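Local atomic coordinates of OXA-46 oxacillinase (Pseudomonas aeruginosa, PDB entry 3IF6), a protein that probably hydrolyses the beta-lactam ring of penicillin-like antibiotics to a substituted beta-amino acid, as a class D beta-lactamase conferring antibiotic resistance. Residues S204-A209 with W223-T228; L38-A43 with L235-P240; R102-H107 with M117-V122; Q111-A116 with K194-T199. All blocks are in the same frame, centred on the assembly; numbering follows the deposited sequence.

Contact 1. Residues S204-A209 with W223-T228; sequences SWILRA and WIEWPT. With EDO (1,2-ethanediol), chain K.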
loop_
_atom_site.group_PDB
_atom_site.type_symbol
_atom_site.label_atom_id
_atom_site.label_comp_id
_atom_site.label_asym_id
_atom_site.label_seq_id
_atom_site.Cartn_x
_atom_site.Cartn_y
_atom_site.Cartn_z
ATOM N N SER C 204 0.986 -10.104 -5.530
ATOM C CA SER C 204 1.966 -9.590 -6.494
ATOM C C SER C 204 1.645 -8.236 -7.140
ATOM O O SER C 204 2.374 -7.811 -8.050
ATOM C CB SER C 204 2.132 -10.621 -7.612
ATOM O OG SER C 204 2.930 -11.694 -7.145
ATOM N N TRP C 205 0.581 -7.558 -6.712
ATOM C CA TRP C 205 0.137 -6.386 -7.466
ATOM C C TRP C 205 -0.682 -5.409 -6.661
ATOM O O TRP C 205 -1.476 -5.793 -5.808
ATOM C CB TRP C 205 -0.623 -6.797 -8.732
ATOM C CG TRP C 205 -1.820 -7.570 -8.452
ATOM C CD1 TRP C 205 -1.913 -8.931 -8.281
ATOM C CD2 TRP C 205 -3.129 -7.043 -8.267
ATOM N NE1 TRP C 205 -3.206 -9.285 -8.021
ATOM C CE2 TRP C 205 -3.984 -8.148 -8.002
ATOM C CE3 TRP C 205 -3.677 -5.744 -8.325
ATOM C CZ2 TRP C 205 -5.381 -7.995 -7.785
ATOM C CZ3 TRP C 205 -5.071 -5.591 -8.134
ATOM C CH2 TRP C 205 -5.905 -6.721 -7.856
ATOM N N ILE C 206 -0.471 -4.134 -6.955
ATOM C CA ILE C 206 -1.067 -3.028 -6.221
ATOM C C ILE C 206 -1.616 -2.010 -7.217
ATOM O O ILE C 206 -0.855 -1.328 -7.913
ATOM C CB ILE C 206 -0.029 -2.382 -5.283
ATOM C CG1 ILE C 206 0.615 -3.466 -4.382
ATOM C CG2 ILE C 206 -0.663 -1.193 -4.489
ATOM C CD1 ILE C 206 1.935 -3.041 -3.794
ATOM N N LEU C 207 -2.945 -1.948 -7.292
ATOM C CA LEU C 207 -3.680 -0.937 -8.098
ATOM C C LEU C 207 -3.800 0.370 -7.337
ATOM O O LEU C 207 -4.406 0.422 -6.274
ATOM C CB LEU C 207 -5.054 -1.457 -8.533
ATOM C CG LEU C 207 -5.980 -0.525 -9.340
ATOM C CD1 LEU C 207 -5.427 -0.173 -10.753
ATOM C CD2 LEU C 207 -7.344 -1.153 -9.438
ATOM N N ARG C 208 -3.146 1.409 -7.853
ATOM C CA ARG C 208 -3.243 2.756 -7.311
ATOM C C ARG C 208 -3.937 3.587 -8.369
ATOM O O ARG C 208 -3.410 3.747 -9.469
ATOM C CB ARG C 208 -1.864 3.331 -7.024
ATOM C CG ARG C 208 -1.068 2.541 -6.030
ATOM C CD ARG C 208 0.276 3.187 -5.725
ATOM N NE ARG C 208 1.265 2.164 -5.361
ATOM C CZ ARG C 208 1.660 1.871 -4.118
ATOM N NH1 ARG C 208 1.191 2.557 -3.076
ATOM N NH2 ARG C 208 2.558 0.895 -3.919
ATOM N N ALA C 209 -5.120 4.114 -8.045
ATOM C CA ALA C 209 -5.970 4.780 -9.032
ATOM C C ALA C 209 -6.956 5.824 -8.437
ATOM O O ALA C 209 -7.138 5.906 -7.215
ATOM C CB ALA C 209 -6.684 3.745 -9.871
ATOM N N TRP C 223 -2.102 3.503 -11.884
ATOM C CA TRP C 223 -1.230 2.372 -12.316
ATOM C C TRP C 223 -1.348 1.100 -11.469
ATOM O O TRP C 223 -1.678 1.164 -10.286
ATOM C CB TRP C 223 0.231 2.810 -12.338
ATOM C CG TRP C 223 0.902 3.059 -10.976
ATOM C CD1 TRP C 223 1.519 2.127 -10.193
ATOM C CD2 TRP C 223 1.094 4.333 -10.295
ATOM N NE1 TRP C 223 2.073 2.717 -9.074
ATOM C CE2 TRP C 223 1.822 4.063 -9.100
ATOM C CE3 TRP C 223 0.706 5.662 -10.567
ATOM C CZ2 TRP C 223 2.169 5.074 -8.176
ATOM C CZ3 TRP C 223 1.065 6.673 -9.650
ATOM C CH2 TRP C 223 1.799 6.367 -8.469
ATOM N N ILE C 224 -1.062 -0.045 -12.102
ATOM C CA ILE C 224 -0.815 -1.347 -11.436
ATOM C C ILE C 224 0.689 -1.672 -11.361
ATOM O O ILE C 224 1.383 -1.739 -12.383
ATOM C CB ILE C 224 -1.520 -2.537 -12.123
ATOM C CG1 ILE C 224 -2.756 -2.091 -12.907
ATOM C CG2 ILE C 224 -1.912 -3.592 -11.080
ATOM C CD1 ILE C 224 -2.454 -1.279 -14.149
ATOM N N GLU C 225 1.182 -1.840 -10.135
ATOM C CA GLU C 225 2.576 -2.179 -9.895
ATOM C C GLU C 225 2.668 -3.691 -9.840
ATOM O O GLU C 225 1.969 -4.307 -9.045
ATOM C CB GLU C 225 3.037 -1.635 -8.555
ATOM C CG GLU C 225 2.738 -0.193 -8.309
ATOM C CD GLU C 225 3.447 0.314 -7.077
ATOM O OE1 GLU C 225 4.040 -0.541 -6.358
ATOM O OE2 GLU C 225 3.405 1.563 -6.843
ATOM N N TRP C 226 3.483 -4.279 -10.716
ATOM C CA TRP C 226 3.785 -5.708 -10.689
ATOM C C TRP C 226 5.240 -5.833 -10.256
ATOM O O TRP C 226 5.930 -4.797 -10.133
ATOM C CB TRP C 226 3.537 -6.351 -12.049
ATOM C CG TRP C 226 2.110 -6.422 -12.419
ATOM C CD1 TRP C 226 1.354 -5.426 -13.053
ATOM C CD2 TRP C 226 1.204 -7.508 -12.148
ATOM N NE1 TRP C 226 0.050 -5.861 -13.205
ATOM C CE2 TRP C 226 -0.080 -7.122 -12.667
ATOM C CE3 TRP C 226 1.334 -8.763 -11.494
ATOM C CZ2 TRP C 226 -1.228 -7.969 -12.575
ATOM C CZ3 TRP C 226 0.199 -9.611 -11.413
ATOM C CH2 TRP C 226 -1.071 -9.204 -11.961
ATOM N N PRO C 227 5.722 -7.069 -9.984
ATOM C CA PRO C 227 7.157 -7.206 -9.545
ATOM C C PRO C 227 8.222 -6.513 -10.480
ATOM O O PRO C 227 9.224 -5.878 -10.000
ATOM C CB PRO C 227 7.373 -8.729 -9.501
ATOM C CG PRO C 227 5.987 -9.325 -9.291
ATOM C CD PRO C 227 5.014 -8.378 -10.033
ATOM N N THR C 228 7.989 -6.609 -11.788
ATOM C CA THR C 228 8.934 -6.067 -12.786
ATOM C C THR C 228 8.733 -4.589 -13.126
ATOM O O THR C 228 9.597 -3.959 -13.719
ATOM C CB THR C 228 8.966 -6.960 -14.039
ATOM O OG1 THR C 228 7.614 -7.292 -14.431
ATOM C CG2 THR C 228 9.724 -8.314 -13.674
HETATM C C1 EDO K . 13.803 -4.174 -10.314
HETATM O O1 EDO K . 14.261 -3.403 -9.188
HETATM C C2 EDO K . 13.290 -5.520 -9.835
HETATM O O2 EDO K . 12.442 -6.072 -10.841
#
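The six-membered ring of W226 carries W205 CB over the centre of one face, 3.7 Å from its centroid, a CH-pi contact just 3° off the normal, while P227 CD sits at its edge. The W205 indole lies alongside, its plane tilted 31° to that of W226, and its CE3 reaches I224 CG2. On the other face of the hairpin, R208 CB stands over the middle of the W223 ring, R208 CD reaches CZ2 of that ring at 3.6 Å, and E225 CG lies at its edge. Chi1 of W223 (70°) sets its CG between backbone N and carbonyl carbon; NE1 then donates in the ring plane to the anti lone pair of E225 OE2 at 2.8 Å. The same oxygen receives R208 NE from above the carboxylate plane, 2.7 Å away, and R208 NH2 reaches E225 OE1 at 3.2 Å. This side-on, two-nitrogen grip holds the carboxylate between arginine and indole; R208 NH2 also forms a salt bridge to D195 of the neighbouring subunit. I206 CG2 covers one face of the guanidinium. Backbone bonds pair I206 with E225 and R208 with W223, the R208 N to W223 O bond measuring 2.9 Å. Between them L207 and I224 form a non-hydrogen-bonded pair, L207 CD1 against I224 CG1. W226 NE1 binds A262 O, and an ethanediol bonds weakly to P227 O. Strands 206-213 and 217-226 thus form an antiparallel beta hairpin in the central sheet of the serine beta-lactamase and penicillin-binding protein fold, with the R208 face turned to the dimer partner.

Contact 2. Residues L38-A43 with L235-P240; sequences LQAEGA and LNIDTP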
loop_
_atom_site.group_PDB
_atom_site.type_symbol
_atom_site.label_atom_id
_atom_site.label_comp_id
_atom_site.label_asym_id
_atom_site.label_seq_id
_atom_site.Cartn_x
_atom_site.Cartn_y
_atom_site.Cartn_z
ATOM N N LEU C 38 -19.447 -1.221 -24.498
ATOM C CA LEU C 38 -20.236 -0.508 -23.497
ATOM C C LEU C 38 -20.875 0.774 -24.053
ATOM O O LEU C 38 -21.340 1.620 -23.286
ATOM C CB LEU C 38 -19.396 -0.226 -22.246
ATOM C CG LEU C 38 -19.277 -1.415 -21.271
ATOM C CD1 LEU C 38 -18.191 -1.171 -20.235
ATOM C CD2 LEU C 38 -20.617 -1.757 -20.562
ATOM N N GLN C 39 -20.907 0.873 -25.390
ATOM C CA GLN C 39 -21.395 2.041 -26.149
ATOM C C GLN C 39 -20.771 3.364 -25.691
ATOM O O GLN C 39 -21.453 4.397 -25.693
ATOM C CB GLN C 39 -22.940 2.162 -26.134
ATOM C CG GLN C 39 -23.735 0.862 -26.330
ATOM C CD GLN C 39 -23.999 0.137 -25.003
ATOM O OE1 GLN C 39 -23.816 -1.089 -24.885
ATOM N NE2 GLN C 39 -24.414 0.902 -23.991
ATOM N N ALA C 40 -19.487 3.335 -25.305
ATOM C CA ALA C 40 -18.787 4.531 -24.801
ATOM C C ALA C 40 -17.929 5.229 -25.877
ATOM O O ALA C 40 -17.588 4.632 -26.904
ATOM C CB ALA C 40 -17.942 4.171 -23.592
ATOM N N GLU C 41 -17.622 6.501 -25.638
ATOM C CA GLU C 41 -16.716 7.260 -26.501
ATOM C C GLU C 41 -15.601 7.693 -25.606
ATOM O O GLU C 41 -15.850 8.388 -24.636
ATOM C CB GLU C 41 -17.370 8.527 -27.095
ATOM C CG GLU C 41 -18.621 8.285 -27.934
ATOM C CD GLU C 41 -18.284 7.827 -29.332
ATOM O OE1 GLU C 41 -17.637 8.609 -30.063
ATOM O OE2 GLU C 41 -18.656 6.692 -29.698
ATOM N N GLY C 42 -14.383 7.273 -25.901
ATOM C CA GLY C 42 -13.257 7.758 -25.122
ATOM C C GLY C 42 -11.874 7.511 -25.673
ATOM O O GLY C 42 -11.690 7.152 -26.818
ATOM N N ALA C 43 -10.895 7.739 -24.821
ATOM C CA ALA C 43 -9.498 7.484 -25.143
ATOM C C ALA C 43 -8.831 6.822 -23.932
ATOM O O ALA C 43 -9.143 7.175 -22.795
ATOM C CB ALA C 43 -8.780 8.788 -25.485
ATOM N N LEU C 235 -7.576 6.761 -18.869
ATOM C CA LEU C 235 -8.765 6.728 -19.702
ATOM C C LEU C 235 -9.639 7.949 -19.418
ATOM O O LEU C 235 -9.768 8.387 -18.264
ATOM C CB LEU C 235 -9.544 5.471 -19.393
ATOM C CG LEU C 235 -10.940 5.287 -19.952
ATOM C CD1 LEU C 235 -11.190 3.838 -20.282
ATOM C CD2 LEU C 235 -11.976 5.849 -18.960
ATOM N N ASN C 236 -10.219 8.518 -20.469
ATOM C CA ASN C 236 -11.380 9.407 -20.301
ATOM C C ASN C 236 -12.501 9.046 -21.247
ATOM O O ASN C 236 -12.288 8.410 -22.246
ATOM C CB ASN C 236 -11.018 10.892 -20.350
ATOM C CG ASN C 236 -10.471 11.312 -21.677
ATOM O OD1 ASN C 236 -9.390 11.900 -21.749
ATOM N ND2 ASN C 236 -11.197 11.018 -22.740
ATOM N N ILE C 237 -13.700 9.474 -20.909
ATOM C CA ILE C 237 -14.915 8.962 -21.513
ATOM C C ILE C 237 -16.003 10.056 -21.451
ATOM O O ILE C 237 -16.096 10.785 -20.462
ATOM C CB ILE C 237 -15.325 7.637 -20.799
ATOM C CG1 ILE C 237 -15.633 6.553 -21.807
ATOM C CG2 ILE C 237 -16.409 7.822 -19.707
ATOM C CD1 ILE C 237 -14.400 6.034 -22.430
ATOM N N ASP C 238 -16.765 10.228 -22.532
ATOM C CA ASP C 238 -17.941 11.108 -22.488
ATOM C C ASP C 238 -18.961 10.448 -21.554
ATOM O O ASP C 238 -19.136 9.229 -21.596
ATOM C CB ASP C 238 -18.601 11.250 -23.867
ATOM C CG ASP C 238 -17.726 11.927 -24.904
ATOM O OD1 ASP C 238 -16.864 12.768 -24.584
ATOM O OD2 ASP C 238 -17.955 11.629 -26.087
ATOM N N THR C 239 -19.633 11.239 -20.722
ATOM C CA THR C 239 -20.754 10.713 -19.931
ATOM C C THR C 239 -22.094 11.387 -20.348
ATOM O O THR C 239 -22.600 12.300 -19.658
ATOM C CB THR C 239 -20.474 10.698 -18.390
ATOM O OG1 THR C 239 -20.305 12.030 -17.892
ATOM C CG2 THR C 239 -19.213 9.890 -18.082
ATOM N N PRO C 240 -22.649 10.949 -21.513
ATOM C CA PRO C 240 -23.939 11.444 -21.985
ATOM C C PRO C 240 -25.083 11.123 -21.024
ATOM O O PRO C 240 -26.112 11.819 -21.045
ATOM C CB PRO C 240 -24.148 10.688 -23.316
ATOM C CG PRO C 240 -23.258 9.500 -23.241
ATOM C CD PRO C 240 -22.072 9.981 -22.471
HETATM O O HOH W 1 -19.400 7.605 -23.394
#
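I237 lays its CD1 directly on the backbone of G42, 3.4 Å from G42 CA, on the side where a side chain would stand. G42 has no side chain, which leaves room for that methyl; G42 CA and I237 CA lie 4.2 Å apart in a non-hydrogen-bonded pair. I237 chi1 is eclipsed at -131°, an unusual value that carries CG1 and CD1 over the neighbouring strand; CG1 also meets the methyl of A40 at 3.8 Å. The other face carries A43 and N236, whose backbones form a hydrogen-bonded pair, N236 N giving to A43 O at 2.9 Å and A43 N returning the bond to N236 O. These ladder bonds join strand 42-48, early in the chain, to strand 229-238, late in it, as antiparallel neighbours in the sheet of the serine beta-lactamase and penicillin-binding protein fold, a closure spanning 191 intervening residues. Helix 248-259 lies against the face of A40 and L235 through I252, and F35 of helix 32-36 packs on L235 and I237. Q39, with positive phi, is the C-prime residue of the Schellman motif that ends helix 32-36 just before the strand pairing begins. Beyond the G42 pair, D238 N donates to E41 O, a 2.9 Å bond with an N-H...O angle of 161°. The D238 carboxylate passes beside E41, OD2 lying 3.3 Å from E41 CB, yet E41 OE1 remains 5.0 Å from D238 OD2 because the glutamate chain bends away at chi2. R63 forms a salt bridge with D238 OD1, which would offset the like charges of this acidic pair.

Contact 3. Residues R102-H107 with M117-V122; sequences RSFAGH and MRNSTV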
loop_
_atom_site.group_PDB
_atom_site.type_symbol
_atom_site.label_atom_id
_atom_site.label_comp_id
_atom_site.label_asym_id
_atom_site.label_seq_id
_atom_site.Cartn_x
_atom_site.Cartn_y
_atom_site.Cartn_z
ATOM N N ARG C 102 -25.564 17.058 1.753
ATOM C CA ARG C 102 -25.096 17.091 0.369
ATOM C C ARG C 102 -25.534 15.784 -0.316
ATOM O O ARG C 102 -25.959 14.835 0.359
ATOM C CB ARG C 102 -23.573 17.243 0.331
ATOM C CG ARG C 102 -23.071 18.670 0.503
ATOM C CD ARG C 102 -21.717 18.709 1.203
ATOM N NE ARG C 102 -21.840 19.121 2.602
ATOM C CZ ARG C 102 -21.286 20.214 3.126
ATOM N NH1 ARG C 102 -20.538 21.022 2.378
ATOM N NH2 ARG C 102 -21.473 20.500 4.411
ATOM N N SER C 103 -25.411 15.721 -1.642
ATOM C CA SER C 103 -26.020 14.633 -2.437
ATOM C C SER C 103 -25.491 13.190 -2.252
ATOM O O SER C 103 -26.288 12.240 -2.260
ATOM C CB SER C 103 -26.066 15.011 -3.922
ATOM O OG SER C 103 -25.053 15.955 -4.245
ATOM N N PHE C 104 -24.174 13.014 -2.090
ATOM C CA PHE C 104 -23.615 11.662 -1.835
ATOM C C PHE C 104 -23.440 11.327 -0.338
ATOM O O PHE C 104 -22.737 12.043 0.390
ATOM C CB PHE C 104 -22.313 11.402 -2.623
ATOM C CG PHE C 104 -21.751 10.015 -2.418
ATOM C CD1 PHE C 104 -22.470 8.884 -2.830
ATOM C CD2 PHE C 104 -20.517 9.829 -1.796
ATOM C CE1 PHE C 104 -21.964 7.589 -2.628
ATOM C CE2 PHE C 104 -19.998 8.538 -1.593
ATOM C CZ PHE C 104 -20.725 7.418 -2.010
ATOM N N ALA C 105 -24.072 10.230 0.095
ATOM C CA ALA C 105 -24.129 9.828 1.515
ATOM C C ALA C 105 -22.804 9.310 2.122
ATOM O O ALA C 105 -22.801 8.707 3.201
ATOM C CB ALA C 105 -25.263 8.814 1.735
ATOM N N GLY C 106 -21.694 9.538 1.423
ATOM C CA GLY C 106 -20.360 9.261 1.950
ATOM C C GLY C 106 -19.672 10.563 2.330
ATOM O O GLY C 106 -18.643 10.551 3.012
ATOM N N HIS C 107 -20.248 11.684 1.869
ATOM C CA HIS C 107 -19.799 13.051 2.200
ATOM C C HIS C 107 -20.449 13.543 3.497
ATOM O O HIS C 107 -19.951 14.479 4.143
ATOM C CB HIS C 107 -20.116 14.040 1.057
ATOM C CG HIS C 107 -19.635 13.600 -0.298
ATOM N ND1 HIS C 107 -18.517 12.811 -0.482
ATOM C CD2 HIS C 107 -20.109 13.870 -1.539
ATOM C CE1 HIS C 107 -18.336 12.599 -1.775
ATOM N NE2 HIS C 107 -19.288 13.230 -2.438
ATOM N N MET C 117 -10.380 10.899 -0.369
ATOM C CA MET C 117 -9.928 10.262 -1.618
ATOM C C MET C 117 -10.878 9.161 -2.139
ATOM O O MET C 117 -11.207 9.114 -3.321
ATOM C CB MET C 117 -8.516 9.687 -1.425
ATOM C CG MET C 117 -7.679 9.597 -2.712
ATOM S SD MET C 117 -7.072 11.223 -3.216
ATOM C CE MET C 117 -5.301 11.077 -2.927
ATOM N N ARG C 118 -11.310 8.283 -1.240
ATOM C CA ARG C 118 -12.114 7.124 -1.598
ATOM C C ARG C 118 -13.514 7.480 -2.027
ATOM O O ARG C 118 -14.144 6.741 -2.780
ATOM C CB ARG C 118 -12.223 6.189 -0.403
ATOM C CG ARG C 118 -11.146 5.158 -0.310
ATOM C CD ARG C 118 -11.363 4.232 0.888
ATOM N NE ARG C 118 -10.153 3.450 1.083
ATOM C CZ ARG C 118 -9.787 2.844 2.205
ATOM N NH1 ARG C 118 -10.541 2.901 3.290
ATOM N NH2 ARG C 118 -8.647 2.169 2.226
ATOM N N ASN C 119 -14.019 8.588 -1.496
ATOM C CA ASN C 119 -15.432 8.926 -1.630
ATOM C C ASN C 119 -15.581 10.173 -2.466
ATOM O O ASN C 119 -16.679 10.503 -2.901
ATOM C CB ASN C 119 -16.075 9.101 -0.246
ATOM C CG ASN C 119 -16.029 7.825 0.585
ATOM O OD1 ASN C 119 -16.729 6.846 0.293
ATOM N ND2 ASN C 119 -15.186 7.821 1.614
ATOM N N SER C 120 -14.450 10.840 -2.703
ATOM C CA SER C 120 -14.362 11.978 -3.632
ATOM C C SER C 120 -15.115 13.169 -3.018
ATOM O O SER C 120 -15.958 13.822 -3.640
ATOM C CB SER C 120 -14.882 11.581 -5.032
ATOM O OG SER C 120 -14.012 12.044 -6.047
ATOM N N THR C 121 -14.795 13.400 -1.752
ATOM C CA THR C 121 -15.473 14.367 -0.900
ATOM C C THR C 121 -14.925 15.741 -1.249
ATOM O O THR C 121 -13.915 16.192 -0.672
ATOM C CB THR C 121 -15.243 14.023 0.606
ATOM O OG1 THR C 121 -15.562 12.635 0.850
ATOM C CG2 THR C 121 -16.094 14.904 1.480
ATOM N N VAL C 122 -15.565 16.399 -2.209
ATOM C CA VAL C 122 -14.976 17.632 -2.721
ATOM C C VAL C 122 -14.927 18.804 -1.728
ATOM O O VAL C 122 -14.021 19.635 -1.838
ATOM C CB VAL C 122 -15.455 18.015 -4.168
ATOM C CG1 VAL C 122 -16.955 18.310 -4.234
ATOM C CG2 VAL C 122 -14.626 19.179 -4.716
#
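Polar contact between the segments centres on H107, whose ND1 donates to T121 OG1 at 3.2 Å, a bond that leaves the imidazole plane by 27°. H107 chi1 of -52°, with CG beside the backbone N, brings the ring back toward the turn that follows helix 113-119. The threonine hydroxyl has a second partner in Q111 OE1, and Q111 NE2 binds G106 O, so one glutamine amide ties together both sides of the contact. N119 directs its own amide elsewhere, ND2 bonding to S115 O one turn back in the helix. Van der Waals contacts come from T121 and F104. T121 CG2 lies 4.1 Å from H107 CB, the two side chains sliding past each other in opposite directions. The F104 ring, its CG anti to the backbone N (chi1 -178°), crosses the N119 side chain at about a right angle, with CE2 4.1 Å from N119 OD1. Aromatic contact within the loop is also close: F104 CD2 lies over one face of the H107 imidazole, offset toward its rim, and the backbone N of G106 lies over one face of F104. The chain turns here out of the helix, S120 taking positive phi and T121 forming an inverse gamma turn. S120-T121-V122 matches the Ser-X-Val motif of class D enzymes; S120 OG bonds to S72 OG, the predicted acyl-ester nucleophile, and to K210 NZ. T121 OG1 thus accepts from H107 ND1 and is also bonded to Q111 OE1, a short chain of bonds that ties the loop to the turn next to S120.

Contact 4. Residues Q111-A116 with K194-T199; sequences QDLRSA and KDLMIT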
loop_
_atom_site.group_PDB
_atom_site.type_symbol
_atom_site.label_atom_id
_atom_site.label_comp_id
_atom_site.label_asym_id
_atom_site.label_seq_id
_atom_site.Cartn_x
_atom_site.Cartn_y
_atom_site.Cartn_z
ATOM N N GLN C 111 -14.552 13.576 7.752
ATOM C CA GLN C 111 -13.722 13.034 6.695
ATOM C C GLN C 111 -12.271 12.852 7.054
ATOM O O GLN C 111 -11.668 13.644 7.778
ATOM C CB GLN C 111 -13.884 13.802 5.383
ATOM C CG GLN C 111 -15.307 13.836 4.859
ATOM C CD GLN C 111 -15.757 12.567 4.129
ATOM O OE1 GLN C 111 -14.980 11.924 3.414
ATOM N NE2 GLN C 111 -17.032 12.224 4.286
ATOM N N ASP C 112 -11.762 11.734 6.554
ATOM C CA ASP C 112 -10.364 11.385 6.529
ATOM C C ASP C 112 -9.831 11.813 5.183
ATOM O O ASP C 112 -10.578 11.854 4.207
ATOM C CB ASP C 112 -10.286 9.864 6.521
ATOM C CG ASP C 112 -9.482 9.333 7.624
ATOM O OD1 ASP C 112 -8.767 10.137 8.269
ATOM O OD2 ASP C 112 -9.583 8.108 7.854
ATOM N N LEU C 113 -8.525 12.064 5.119
ATOM C CA LEU C 113 -7.788 11.998 3.842
ATOM C C LEU C 113 -8.113 10.690 3.055
ATOM O O LEU C 113 -8.375 10.737 1.850
ATOM C CB LEU C 113 -6.293 12.137 4.116
ATOM C CG LEU C 113 -5.450 13.121 3.316
ATOM C CD1 LEU C 113 -6.112 14.494 3.132
ATOM C CD2 LEU C 113 -4.114 13.271 4.007
ATOM N N ARG C 114 -8.146 9.549 3.751
ATOM C CA ARG C 114 -8.562 8.264 3.173
ATOM C C ARG C 114 -10.023 8.191 2.732
ATOM O O ARG C 114 -10.290 7.743 1.629
ATOM C CB ARG C 114 -8.195 7.076 4.102
ATOM C CG ARG C 114 -7.988 5.670 3.405
ATOM C CD ARG C 114 -6.986 5.738 2.244
ATOM N NE ARG C 114 -6.143 4.545 2.032
ATOM C CZ ARG C 114 -4.945 4.334 2.589
ATOM N NH1 ARG C 114 -4.413 5.196 3.437
ATOM N NH2 ARG C 114 -4.269 3.233 2.302
ATOM N N SER C 115 -10.973 8.607 3.565
ATOM C CA SER C 115 -12.376 8.681 3.109
ATOM C C SER C 115 -12.557 9.703 1.971
ATOM O O SER C 115 -13.266 9.428 1.001
ATOM C CB SER C 115 -13.376 8.954 4.265
ATOM O OG SER C 115 -13.188 10.230 4.888
ATOM N N ALA C 116 -11.896 10.858 2.106
ATOM C CA ALA C 116 -11.968 11.968 1.154
ATOM C C ALA C 116 -11.536 11.566 -0.259
ATOM O O ALA C 116 -12.244 11.849 -1.215
ATOM C CB ALA C 116 -11.138 13.175 1.660
ATOM N N LYS C 194 0.572 8.269 -2.747
ATOM C CA LYS C 194 0.583 6.959 -3.445
ATOM C C LYS C 194 -0.167 5.883 -2.621
ATOM O O LYS C 194 -0.948 5.089 -3.155
ATOM C CB LYS C 194 2.019 6.530 -3.785
ATOM C CG LYS C 194 2.699 7.447 -4.834
ATOM C CD LYS C 194 4.049 6.922 -5.317
ATOM C CE LYS C 194 5.196 7.397 -4.431
ATOM N NZ LYS C 194 6.500 6.917 -4.976
ATOM N N ASP C 195 0.069 5.904 -1.310
ATOM C CA ASP C 195 -0.684 5.071 -0.357
ATOM C C ASP C 195 -2.210 5.368 -0.409
ATOM O O ASP C 195 -3.039 4.462 -0.624
ATOM C CB ASP C 195 -0.087 5.276 1.036
ATOM C CG ASP C 195 -0.953 4.729 2.138
ATOM O OD1 ASP C 195 -1.371 3.548 2.037
ATOM O OD2 ASP C 195 -1.196 5.486 3.113
ATOM N N LEU C 196 -2.552 6.652 -0.280
ATOM C CA LEU C 196 -3.957 7.122 -0.342
ATOM C C LEU C 196 -4.770 6.751 -1.601
ATOM O O LEU C 196 -5.983 6.600 -1.526
ATOM C CB LEU C 196 -3.997 8.640 -0.091
ATOM C CG LEU C 196 -3.776 9.097 1.360
ATOM C CD1 LEU C 196 -3.461 10.579 1.421
ATOM C CD2 LEU C 196 -5.012 8.774 2.203
ATOM N N MET C 197 -4.083 6.612 -2.747
ATOM C CA MET C 197 -4.649 6.197 -4.041
ATOM C C MET C 197 -4.884 4.679 -4.165
ATOM O O MET C 197 -5.418 4.224 -5.186
ATOM C CB MET C 197 -3.660 6.544 -5.163
ATOM C CG MET C 197 -3.493 7.981 -5.613
ATOM S SD MET C 197 -1.946 8.144 -6.585
ATOM C CE MET C 197 -2.520 7.300 -8.071
ATOM N N ILE C 198 -4.452 3.875 -3.197
ATOM C CA ILE C 198 -4.654 2.399 -3.307
ATOM C C ILE C 198 -6.140 1.976 -3.366
ATOM O O ILE C 198 -6.933 2.396 -2.517
ATOM C CB ILE C 198 -3.990 1.614 -2.125
ATOM C CG1 ILE C 198 -2.466 1.756 -2.148
ATOM C CG2 ILE C 198 -4.374 0.168 -2.182
ATOM C CD1 ILE C 198 -1.830 1.455 -0.818
ATOM N N THR C 199 -6.500 1.111 -4.320
ATOM C CA THR C 199 -7.906 0.747 -4.517
ATOM C C THR C 199 -8.128 -0.769 -4.553
ATOM O O THR C 199 -9.250 -1.256 -4.462
ATOM C CB THR C 199 -8.542 1.467 -5.805
ATOM O OG1 THR C 199 -8.272 0.706 -6.967
ATOM C CG2 THR C 199 -7.971 2.838 -6.017
#
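R114 reaches across from helix 113-119 to D195 at the end of helix 187-196 and forms a salt bridge, NH2 to OD1 at 2.9 Å, although the position of NH2 is less certain than the rest; a weak bond joins NH1 to OD2 at 3.2 Å. This is a helix-to-helix contact within the helical part of the transpeptidase-like fold, set at the dimer interface. The guanidinium and carboxylate planes stand 81° apart, so the two groups meet crosswise rather than flat. D195 has a stronger partner in R208 of the neighbouring subunit, and the two arginines converge on one carboxylate, which would offset part of their mutual repulsion. D195 O lies over one face of the R114 guanidinium, 3.4 Å above its plane. R114 bends at chi2 and chi3 to pass along L196, whose CD2 is 3.6 Å from R114 CD. Deeper in, L113 and L196 cross at about a right angle. I198 CD1 approaches the guanidinium obliquely, and I198 itself packs against I198 of the neighbouring subunit. L196 splits its two branches between R114 and L113: CD2 lies against R114, while CD1 meets L113 CG at 3.7 Å.

How the contacts relate
Contacts 1 and 2 belong to one sheet: strands 217-226 and 229-238 are neighbours there, and contact 2 closes the chain loop in which the other three contacts lie. Contact 2 is buried and chiefly backbone pairing, whereas contact 1, partly buried, adds indoles and a salt bridge to its ladder. Contacts 3 and 4 share helix 113-119, contact 3 at the surface with hydrogen bonds beside the predicted nucleophile and contact 4 buried, with leucine packing and a salt bridge. Q111 links them through G106 and T121. Contact 4 joins contact 1 in the sheet through the backbone of M197 and T199, and across the dimer through D195 and R208.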